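Local coordinates for protein isomaltose glucohydrolase (PDB 5Z3E) that hydrolyses the alpha-1,6-glucosidic linkage of isomaltose from the non-reducing end, releasing beta-D-glucose and D-glucose during intracellular breakdown of a cyclic tetrasaccharide, at residues 149-152 against 153-157; 211-214 against 215-219; 228-231 against 232-236; 94-97 against 98-102. The protein carries 1 engineered substitution. All coordinates share one frame; numbering follows the deposited sequence. Where two conformers were deposited one is given.

Contact 1. Residues 149-152 against 153-157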
loop_
_atom_site.group_PDB
_atom_site.type_symbol
_atom_site.label_atom_id
_atom_site.label_comp_id
_atom_site.label_asym_id
_atom_site.label_seq_id
_atom_site.Cartn_x
_atom_site.Cartn_y
_atom_site.Cartn_z
ATOM N N GLN A 149 3.944 -9.190 -8.508
ATOM C CA GLN A 149 2.942 -8.676 -7.580
ATOM C C GLN A 149 1.874 -7.957 -8.380
ATOM O O GLN A 149 2.219 -7.199 -9.304
ATOM C CB GLN A 149 3.541 -7.640 -6.612
ATOM C CG GLN A 149 4.497 -8.237 -5.580
ATOM C CD GLN A 149 5.139 -7.180 -4.676
ATOM O OE1 GLN A 149 5.281 -6.037 -5.059
ATOM N NE2 GLN A 149 5.517 -7.558 -3.475
ATOM N N THR A 150 0.611 -8.084 -7.988
ATOM C CA THR A 150 -0.464 -7.320 -8.613
ATOM C C THR A 150 -1.022 -6.212 -7.727
ATOM O O THR A 150 -1.823 -5.408 -8.200
ATOM C CB THR A 150 -1.573 -8.262 -9.042
ATOM O OG1 THR A 150 -1.900 -9.050 -7.910
ATOM C CG2 THR A 150 -1.142 -9.117 -10.244
ATOM N N ASP A 151 -0.637 -6.161 -6.452
ATOM C CA ASP A 151 -1.264 -5.211 -5.527
ATOM C C ASP A 151 -1.092 -3.767 -5.943
ATOM O O ASP A 151 -2.005 -2.951 -5.760
ATOM C CB ASP A 151 -0.747 -5.396 -4.090
ATOM C CG ASP A 151 0.718 -5.152 -3.951
ATOM O OD1 ASP A 151 1.492 -5.959 -4.511
ATOM O OD2 ASP A 151 1.095 -4.139 -3.325
ATOM N N GLY A 152 0.080 -3.411 -6.459
ATOM C CA GLY A 152 0.373 -2.011 -6.696
ATOM C C GLY A 152 -0.536 -1.378 -7.726
ATOM O O GLY A 152 -0.878 -0.202 -7.640
ATOM N N TYR A 153 -0.944 -2.154 -8.729
ATOM C CA TYR A 153 -1.847 -1.652 -9.743
ATOM C C TYR A 153 -3.217 -1.349 -9.151
ATOM O O TYR A 153 -3.857 -0.364 -9.521
ATOM C CB TYR A 153 -1.932 -2.668 -10.922
ATOM C CG TYR A 153 -0.569 -2.851 -11.569
ATOM C CD1 TYR A 153 -0.060 -1.895 -12.439
ATOM C CD2 TYR A 153 0.249 -3.921 -11.284
ATOM C CE1 TYR A 153 1.221 -1.990 -12.947
ATOM C CE2 TYR A 153 1.527 -4.020 -11.775
ATOM C CZ TYR A 153 2.039 -3.030 -12.599
ATOM O OH TYR A 153 3.314 -3.028 -13.096
ATOM N N GLY A 154 -3.683 -2.197 -8.227
ATOM C CA GLY A 154 -4.935 -1.923 -7.535
ATOM C C GLY A 154 -4.840 -0.690 -6.658
ATOM O O GLY A 154 -5.751 0.148 -6.622
ATOM N N MET A 155 -3.737 -0.560 -5.919
ATOM C CA MET A 155 -3.540 0.613 -5.089
ATOM C C MET A 155 -3.537 1.873 -5.919
ATOM O O MET A 155 -4.091 2.896 -5.503
ATOM C CB MET A 155 -2.259 0.497 -4.282
ATOM C CG MET A 155 -2.243 -0.708 -3.381
ATOM S SD MET A 155 -1.015 -0.502 -2.114
ATOM C CE MET A 155 -1.002 -2.118 -1.352
ATOM N N TRP A 156 -2.904 1.848 -7.096
ATOM C CA TRP A 156 -2.838 3.070 -7.878
ATOM C C TRP A 156 -4.235 3.513 -8.300
ATOM O O TRP A 156 -4.580 4.693 -8.212
ATOM C CB TRP A 156 -1.935 2.929 -9.102
ATOM C CG TRP A 156 -1.894 4.247 -9.828
ATOM C CD1 TRP A 156 -1.454 5.417 -9.316
ATOM C CD2 TRP A 156 -2.442 4.564 -11.111
ATOM N NE1 TRP A 156 -1.648 6.443 -10.191
ATOM C CE2 TRP A 156 -2.268 5.952 -11.301
ATOM C CE3 TRP A 156 -3.055 3.813 -12.126
ATOM C CZ2 TRP A 156 -2.649 6.596 -12.484
ATOM C CZ3 TRP A 156 -3.433 4.468 -13.284
ATOM C CH2 TRP A 156 -3.227 5.844 -13.453
ATOM N N LEU A 157 -5.069 2.570 -8.764
ATOM C CA LEU A 157 -6.435 2.921 -9.127
ATOM C C LEU A 157 -7.159 3.578 -7.961
ATOM O O LEU A 157 -7.834 4.605 -8.117
ATOM C CB LEU A 157 -7.189 1.682 -9.577
ATOM C CG LEU A 157 -6.753 1.097 -10.921
ATOM C CD1 LEU A 157 -7.593 -0.141 -11.208
ATOM C CD2 LEU A 157 -6.880 2.096 -12.064
#
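Met155 lies against Asp151 in the first turn of helix 151-167, part of the (alpha/alpha)6-barrel of family 15 glycoside hydrolases. Its backbone N donates to Asp151 O at 3.0 Å, and the next bond, Trp156 N to Gly152 O, is 2.9 Å long. Starting from this anchored backbone, the methionine CB sits near Gly152 O and Asp151 O, and CG presses on the same Asp151 O at 3.3 Å. CG is anti to its own carbonyl carbon (chi1 -59°) and the chain runs extended from there, so SD carries the methyl back along the helix toward the aspartate. Asp151 has CG between N and the carbonyl carbon (chi1 62°), and its OD2 forms a salt bridge with Arg75. The same arginine also bonds Gln149 OE1, while Gln149 NE2 holds the backbone O of Asp195, a predicted catalytic base, so this helix start adjoins the active site. Thr150 O and Gln149 O lie at the Tyr153 ring edge, near its plane, and the tyrosine hydroxyl bonds Pro131 O. At the tip of the methionine, in the conformer modelled here, CE stops 3.5 Å from Asp151 OD2.

Contact 2. Residues 211-214 against 215-219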
loop_
_atom_site.group_PDB
_atom_site.type_symbol
_atom_site.label_atom_id
_atom_site.label_comp_id
_atom_site.label_asym_id
_atom_site.label_seq_id
_atom_site.Cartn_x
_atom_site.Cartn_y
_atom_site.Cartn_z
ATOM N N ALA A 211 -6.227 -4.999 -2.071
ATOM C CA ALA A 211 -5.772 -3.855 -2.844
ATOM C C ALA A 211 -6.460 -3.805 -4.205
ATOM O O ALA A 211 -6.870 -2.750 -4.681
ATOM C CB ALA A 211 -4.271 -3.915 -3.012
ATOM N N ILE A 212 -6.538 -4.968 -4.870
ATOM C CA ILE A 212 -7.207 -5.037 -6.165
ATOM C C ILE A 212 -8.672 -4.647 -6.017
ATOM O O ILE A 212 -9.194 -3.854 -6.793
ATOM C CB ILE A 212 -7.008 -6.428 -6.794
ATOM C CG1 ILE A 212 -5.526 -6.701 -7.035
ATOM C CG2 ILE A 212 -7.833 -6.530 -8.079
ATOM C CD1 ILE A 212 -5.235 -8.114 -7.497
ATOM N N HIS A 213 -9.345 -5.226 -5.029
ATOM C CA HIS A 213 -10.723 -4.883 -4.740
ATOM C C HIS A 213 -10.898 -3.391 -4.566
ATOM O O HIS A 213 -11.826 -2.794 -5.116
ATOM C CB HIS A 213 -11.171 -5.634 -3.484
ATOM C CG HIS A 213 -12.557 -5.308 -3.027
ATOM N ND1 HIS A 213 -12.870 -4.236 -2.228
ATOM C CD2 HIS A 213 -13.733 -5.929 -3.271
ATOM C CE1 HIS A 213 -14.184 -4.244 -2.011
ATOM N NE2 HIS A 213 -14.739 -5.255 -2.634
ATOM N N GLY A 214 -10.046 -2.772 -3.748
ATOM C CA GLY A 214 -10.184 -1.353 -3.512
ATOM C C GLY A 214 -10.082 -0.542 -4.789
ATOM O O GLY A 214 -10.849 0.415 -4.996
ATOM N N GLY A 215 -9.131 -0.876 -5.654
ATOM C CA GLY A 215 -9.010 -0.179 -6.909
ATOM C C GLY A 215 -10.199 -0.376 -7.829
ATOM O O GLY A 215 -10.665 0.571 -8.471
ATOM N N LEU A 216 -10.678 -1.608 -7.930
ATOM C CA LEU A 216 -11.814 -1.912 -8.790
ATOM C C LEU A 216 -13.089 -1.249 -8.314
ATOM O O LEU A 216 -13.862 -0.727 -9.118
ATOM C CB LEU A 216 -11.982 -3.421 -8.928
ATOM C CG LEU A 216 -10.867 -4.158 -9.662
ATOM C CD1 LEU A 216 -11.181 -5.642 -9.698
ATOM C CD2 LEU A 216 -10.622 -3.616 -11.060
ATOM N N VAL A 217 -13.346 -1.256 -6.999
ATOM C CA VAL A 217 -14.524 -0.576 -6.489
ATOM C C VAL A 217 -14.380 0.931 -6.707
ATOM O O VAL A 217 -15.373 1.599 -7.040
ATOM C CB VAL A 217 -14.805 -0.940 -5.024
ATOM C CG1 VAL A 217 -15.901 -0.081 -4.434
ATOM C CG2 VAL A 217 -15.174 -2.405 -4.912
ATOM N N ALA A 218 -13.178 1.474 -6.541
ATOM C CA ALA A 218 -12.991 2.902 -6.747
ATOM C C ALA A 218 -13.389 3.291 -8.170
ATOM O O ALA A 218 -14.126 4.264 -8.362
ATOM C CB ALA A 218 -11.562 3.298 -6.446
ATOM N N VAL A 219 -12.917 2.577 -9.185
ATOM C CA VAL A 219 -13.283 2.963 -10.544
ATOM C C VAL A 219 -14.713 2.590 -10.885
ATOM O O VAL A 219 -15.377 3.334 -11.618
ATOM C CB VAL A 219 -12.297 2.404 -11.621
ATOM C CG1 VAL A 219 -10.921 3.009 -11.448
ATOM C CG2 VAL A 219 -12.230 0.890 -11.649
#
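Four consecutive alpha-helical bonds tie Ala211-Gly214 to Gly215-Val219 in the middle of helix 206-220. Val217 N donates to His213 O at 2.9 Å and 170°, and Leu216 N reaches Ile212 O over the same 2.9 Å; the outer two are Gly215 N to Ala211 O and Ala218 N to Gly214 O. The imidazole of His213 is pinned by two bonds beyond this turn, ND1 to Phe275 O and NE2 to Arg242 NH1, which fix the rotation of the ring.

With CG anti to the backbone N (chi1 177°), the histidine leans along the helix beside Val217, and the two side chains point the same way. Val217 CG2 sits over one ring face in a CH-pi contact, 3.8 Å from the centroid of the His213 ring and 21° off its normal, displaced toward the rim so that CE1 is the closest ring atom. Replacing His213 with an alanine would probably leave Phe275 O and Arg242 NH1 without these partners and uncover the methyl of Val217. One residue earlier, on a neighbouring flank of the helix, Ile212 CG2 meets Leu216 CD1 at 3.8 Å, the two chains again side by side; Leu216 CG also rests on Ile212 O. Gly214 and Gly215 bring no side chains, and Leu157 CB of helix 151-167 packs on Gly215 CA.

The chemistry is thus divided between aliphatic packing at Ile212 and Leu216 and an imidazole held at both nitrogens, whose acceptance from arginine at NE2 and donation to a carbonyl at ND1 is consistent with a neutral ring protonated on ND1.

Contact 3. Residues 228-231 against 232-236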
loop_
_atom_site.group_PDB
_atom_site.type_symbol
_atom_site.label_atom_id
_atom_site.label_comp_id
_atom_site.label_asym_id
_atom_site.label_seq_id
_atom_site.Cartn_x
_atom_site.Cartn_y
_atom_site.Cartn_z
ATOM N N ALA A 228 -17.267 3.989 -18.929
ATOM C CA ALA A 228 -16.135 3.178 -19.331
ATOM C C ALA A 228 -16.618 1.792 -19.724
ATOM O O ALA A 228 -17.530 1.239 -19.098
ATOM C CB ALA A 228 -15.136 3.067 -18.201
ATOM N N PRO A 229 -15.996 1.172 -20.733
ATOM C CA PRO A 229 -16.473 -0.146 -21.166
ATOM C C PRO A 229 -16.400 -1.219 -20.099
ATOM O O PRO A 229 -17.170 -2.172 -20.122
ATOM C CB PRO A 229 -15.565 -0.487 -22.368
ATOM C CG PRO A 229 -14.556 0.485 -22.334
ATOM C CD PRO A 229 -14.922 1.688 -21.591
ATOM N N TRP A 230 -15.484 -1.061 -19.159
ATOM C CA TRP A 230 -15.240 -1.996 -18.075
ATOM C C TRP A 230 -16.012 -1.658 -16.806
ATOM O O TRP A 230 -15.818 -2.332 -15.784
ATOM C CB TRP A 230 -13.729 -2.076 -17.792
ATOM C CG TRP A 230 -13.009 -0.753 -17.788
ATOM C CD1 TRP A 230 -12.111 -0.332 -18.727
ATOM C CD2 TRP A 230 -13.108 0.315 -16.834
ATOM N NE1 TRP A 230 -11.619 0.893 -18.412
ATOM C CE2 TRP A 230 -12.209 1.327 -17.257
ATOM C CE3 TRP A 230 -13.828 0.524 -15.661
ATOM C CZ2 TRP A 230 -12.045 2.515 -16.558
ATOM C CZ3 TRP A 230 -13.665 1.707 -14.978
ATOM C CH2 TRP A 230 -12.773 2.685 -15.432
ATOM N N SER A 231 -16.885 -0.648 -16.824
ATOM C CA SER A 231 -17.524 -0.192 -15.604
ATOM C C SER A 231 -18.182 -1.332 -14.813
ATOM O O SER A 231 -17.888 -1.537 -13.635
ATOM C CB SER A 231 -18.546 0.901 -15.922
ATOM O OG SER A 231 -19.239 1.295 -14.773
ATOM N N ALA A 232 -19.114 -2.040 -15.428
ATOM C CA ALA A 232 -19.815 -3.109 -14.723
ATOM C C ALA A 232 -18.871 -4.220 -14.314
ATOM O O ALA A 232 -18.986 -4.792 -13.216
ATOM C CB ALA A 232 -20.934 -3.665 -15.610
ATOM N N ALA A 233 -17.953 -4.582 -15.200
ATOM C CA ALA A 233 -17.045 -5.685 -14.946
ATOM C C ALA A 233 -16.253 -5.463 -13.667
ATOM O O ALA A 233 -15.985 -6.415 -12.931
ATOM C CB ALA A 233 -16.120 -5.891 -16.126
ATOM N N THR A 234 -15.840 -4.214 -13.406
ATOM C CA THR A 234 -15.034 -3.960 -12.219
ATOM C C THR A 234 -15.778 -4.335 -10.943
ATOM O O THR A 234 -15.187 -4.905 -10.027
ATOM C CB THR A 234 -14.508 -2.532 -12.179
ATOM O OG1 THR A 234 -15.549 -1.578 -12.073
ATOM C CG2 THR A 234 -13.575 -2.258 -13.347
ATOM N N LEU A 235 -17.070 -4.007 -10.862
ATOM C CA LEU A 235 -17.827 -4.350 -9.658
ATOM C C LEU A 235 -18.135 -5.842 -9.582
ATOM O O LEU A 235 -18.213 -6.400 -8.482
ATOM C CB LEU A 235 -19.075 -3.507 -9.504
ATOM C CG LEU A 235 -18.824 -2.011 -9.345
ATOM C CD1 LEU A 235 -20.098 -1.311 -8.942
ATOM C CD2 LEU A 235 -17.702 -1.708 -8.339
ATOM N N GLN A 236 -18.326 -6.494 -10.726
ATOM C CA GLN A 236 -18.571 -7.927 -10.716
ATOM C C GLN A 236 -17.320 -8.682 -10.244
ATOM O O GLN A 236 -17.417 -9.609 -9.445
ATOM C CB GLN A 236 -19.047 -8.409 -12.066
ATOM C CG GLN A 236 -19.730 -9.778 -11.952
ATOM C CD GLN A 236 -21.133 -9.712 -11.330
ATOM O OE1 GLN A 236 -21.972 -8.951 -11.797
ATOM N NE2 GLN A 236 -21.408 -10.453 -10.282
HETATM O O HOH W 1 -18.144 -3.938 -18.031
#
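Trp230 and Ser231 offer their carbonyls to Thr234 where a type I beta turn, Ala228 to Ser231, runs into helix 231-248. Along the helix, Ala232 comes first, its methyl pointing away from the turn. Ala233 follows: its CB rests on Trp230 O, while its backbone N is taken up by a water that also donates to Pro229 O, each bond 2.9 Å long, so one water closes the junction between turn and helix. Thr234 carries most of the contact. Its N donates to Trp230 O at 3.0 Å, with a weak second link to Ser231 O, and OG1 donates to Ser231 O at 2.8 Å. The hydroxyl sits between the backbone N and the carbonyl carbon (chi1 64°), which brings it back onto the preceding turn and leaves CG2 facing the tryptophan, 3.6 Å from Trp230 CE3. Leu235 barely touches the turn, and its CD2 instead packs on Val217 CA. The Trp230 indole, with the Ala228 methyl over one face and NE1 bonded to Asp179, lies between helices, packing together with Thr234 on Val182 of helix 175-188 and Val219 of helix 206-220.

Contact 4. Residues 94-97 against 98-102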
loop_
_atom_site.group_PDB
_atom_site.type_symbol
_atom_site.label_atom_id
_atom_site.label_comp_id
_atom_site.label_asym_id
_atom_site.label_seq_id
_atom_site.Cartn_x
_atom_site.Cartn_y
_atom_site.Cartn_z
ATOM N N GLY A 94 -0.310 15.168 -8.277
ATOM C CA GLY A 94 -0.624 15.076 -9.688
ATOM C C GLY A 94 0.541 14.656 -10.533
ATOM O O GLY A 94 0.361 13.941 -11.531
ATOM N N ARG A 95 1.742 15.098 -10.183
ATOM C CA ARG A 95 2.926 14.695 -10.934
ATOM C C ARG A 95 3.221 13.201 -10.750
ATOM O O ARG A 95 3.691 12.556 -11.694
ATOM C CB ARG A 95 4.148 15.523 -10.592
ATOM C CG ARG A 95 4.006 16.999 -11.051
ATOM C CD ARG A 95 5.342 17.600 -11.468
ATOM N NE ARG A 95 5.793 16.946 -12.657
ATOM C CZ ARG A 95 7.149 16.635 -12.879
ATOM N NH1 ARG A 95 7.461 15.995 -13.946
ATOM N NH2 ARG A 95 8.089 17.006 -11.989
ATOM N N PHE A 96 2.962 12.659 -9.557
ATOM C CA PHE A 96 3.069 11.223 -9.374
ATOM C C PHE A 96 2.071 10.490 -10.273
ATOM O O PHE A 96 2.433 9.534 -10.959
ATOM C CB PHE A 96 2.853 10.842 -7.903
ATOM C CG PHE A 96 2.771 9.359 -7.711
ATOM C CD1 PHE A 96 3.914 8.578 -7.787
ATOM C CD2 PHE A 96 1.550 8.751 -7.497
ATOM C CE1 PHE A 96 3.819 7.207 -7.635
ATOM C CE2 PHE A 96 1.480 7.394 -7.345
ATOM C CZ PHE A 96 2.606 6.631 -7.416
ATOM N N HIS A 97 0.817 10.918 -10.276
ATOM C CA HIS A 97 -0.176 10.267 -11.118
ATOM C C HIS A 97 0.172 10.411 -12.583
ATOM O O HIS A 97 -0.026 9.474 -13.363
ATOM C CB HIS A 97 -1.574 10.754 -10.792
ATOM C CG HIS A 97 -1.972 10.389 -9.413
ATOM N ND1 HIS A 97 -1.967 9.081 -8.992
ATOM C CD2 HIS A 97 -2.315 11.166 -8.359
ATOM C CE1 HIS A 97 -2.309 9.091 -7.719
ATOM N NE2 HIS A 97 -2.515 10.333 -7.301
ATOM N N ASP A 98 0.704 11.575 -12.982
ATOM C CA ASP A 98 1.185 11.718 -14.357
ATOM C C ASP A 98 2.220 10.659 -14.665
ATOM O O ASP A 98 2.191 10.027 -15.731
ATOM C CB ASP A 98 1.826 13.098 -14.557
ATOM C CG ASP A 98 0.861 14.257 -14.667
ATOM O OD1 ASP A 98 -0.363 14.039 -14.900
ATOM O OD2 ASP A 98 1.352 15.406 -14.542
ATOM N N TRP A 99 3.185 10.495 -13.777
ATOM C CA TRP A 99 4.261 9.541 -14.007
ATOM C C TRP A 99 3.700 8.139 -14.165
ATOM O O TRP A 99 4.030 7.441 -15.133
ATOM C CB TRP A 99 5.298 9.632 -12.892
ATOM C CG TRP A 99 6.386 8.624 -13.049
ATOM C CD1 TRP A 99 7.464 8.702 -13.858
ATOM C CD2 TRP A 99 6.465 7.351 -12.392
ATOM N NE1 TRP A 99 8.211 7.561 -13.773
ATOM C CE2 TRP A 99 7.633 6.708 -12.873
ATOM C CE3 TRP A 99 5.683 6.701 -11.441
ATOM C CZ2 TRP A 99 7.999 5.454 -12.439
ATOM C CZ3 TRP A 99 6.063 5.472 -11.005
ATOM C CH2 TRP A 99 7.205 4.851 -11.506
ATOM N N VAL A 100 2.856 7.708 -13.230
ATOM C CA VAL A 100 2.302 6.366 -13.300
ATOM C C VAL A 100 1.505 6.176 -14.591
ATOM O O VAL A 100 1.638 5.167 -15.284
ATOM C CB VAL A 100 1.408 6.038 -12.086
ATOM C CG1 VAL A 100 0.804 4.660 -12.255
ATOM C CG2 VAL A 100 2.167 6.140 -10.768
ATOM N N ASP A 101 0.628 7.125 -14.875
ATOM C CA ASP A 101 -0.189 7.057 -16.090
ATOM C C ASP A 101 0.699 6.860 -17.313
ATOM O O ASP A 101 0.442 5.992 -18.146
ATOM C CB ASP A 101 -1.000 8.345 -16.167
ATOM C CG ASP A 101 -1.759 8.566 -17.467
ATOM O OD1 ASP A 101 -2.305 7.597 -18.014
ATOM O OD2 ASP A 101 -1.798 9.751 -17.868
ATOM N N GLY A 102 1.741 7.671 -17.448
ATOM C CA GLY A 102 2.595 7.540 -18.613
ATOM C C GLY A 102 3.320 6.214 -18.666
ATOM O O GLY A 102 3.501 5.626 -19.750
HETATM O O HOH W 2 4.214 15.394 -14.299
#
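Asp98 OD1 is gripped by two groups, a salt bridge from Arg173 NE and a hydrogen bond from Trp174 NE1, while OD2 of the same carboxylate accepts from a water at 2.9 Å. That water in turn accepts from Arg95 NE at 2.8 Å and so bridges the two opposite charges, whose own atoms, Arg95 NE and Asp98 OD2, stay 5.1 Å apart. Arg95 NH2 bonds Ala55 O. The aspartate CG lies anti to its carbonyl carbon (chi1 -75°), which folds the carboxylate back along the helix over Gly94 O, the acceptor of Asp98 N at 2.8 Å. A leucine in place of Asp98 would probably leave Arg173 without this countercharge and Trp174 NE1 without this acceptor, and break the water bridge to Arg95.

Three further backbone bonds follow, ending with Asp101 N to His97 O; Asp101 also forms a salt bridge with Arg105, one turn on. On the inward side Val100 CG2 bears on one face of the Phe96 ring, a CH-pi contact at 3.7 Å from the centroid and 24° off the normal. The methyl is shifted toward the rim and comes closest at Phe96 CZ, 3.4 Å away. The ring gets there because Phe96 CG is anti to the backbone N (chi1 172°), leaning along the helix toward Val100; Trp99 CE3 meets its CE1 more loosely, at 4.3 Å.

These residues fill the middle of helix 90-105. His97 ND1 pairs with Trp156 NE1, while Phe96 and Val100 pack on Trp156 of helix 151-167; on helix 74-87, Phe96 touches Ala81 and Val100 touches Leu74.

Three are helix turns; contact 3 joins a beta turn to a helix. Contact 1 is innermost, its centre about 8 Å from that of the chain, and touches two others: Thr150, Asp151 and Met155 pack on Ile212 and Ala211 of contact 2, while Trp156 meets Phe96, His97 and Val100 of contact 4. Contact 2 passes packing outward to contact 3 through Val219 against Trp230 and Thr234. Contacts 2 and 4 share a methyl-over-ring CH-pi pair, on imidazole and phenyl. Contact 3, about 23 Å out and partly buried, relies on a hydroxyl and a water at a helix start; contact 4, largely buried, carries a water-bridged charge pair, whereas contact 1 brings the Gln149 amide beside the active site.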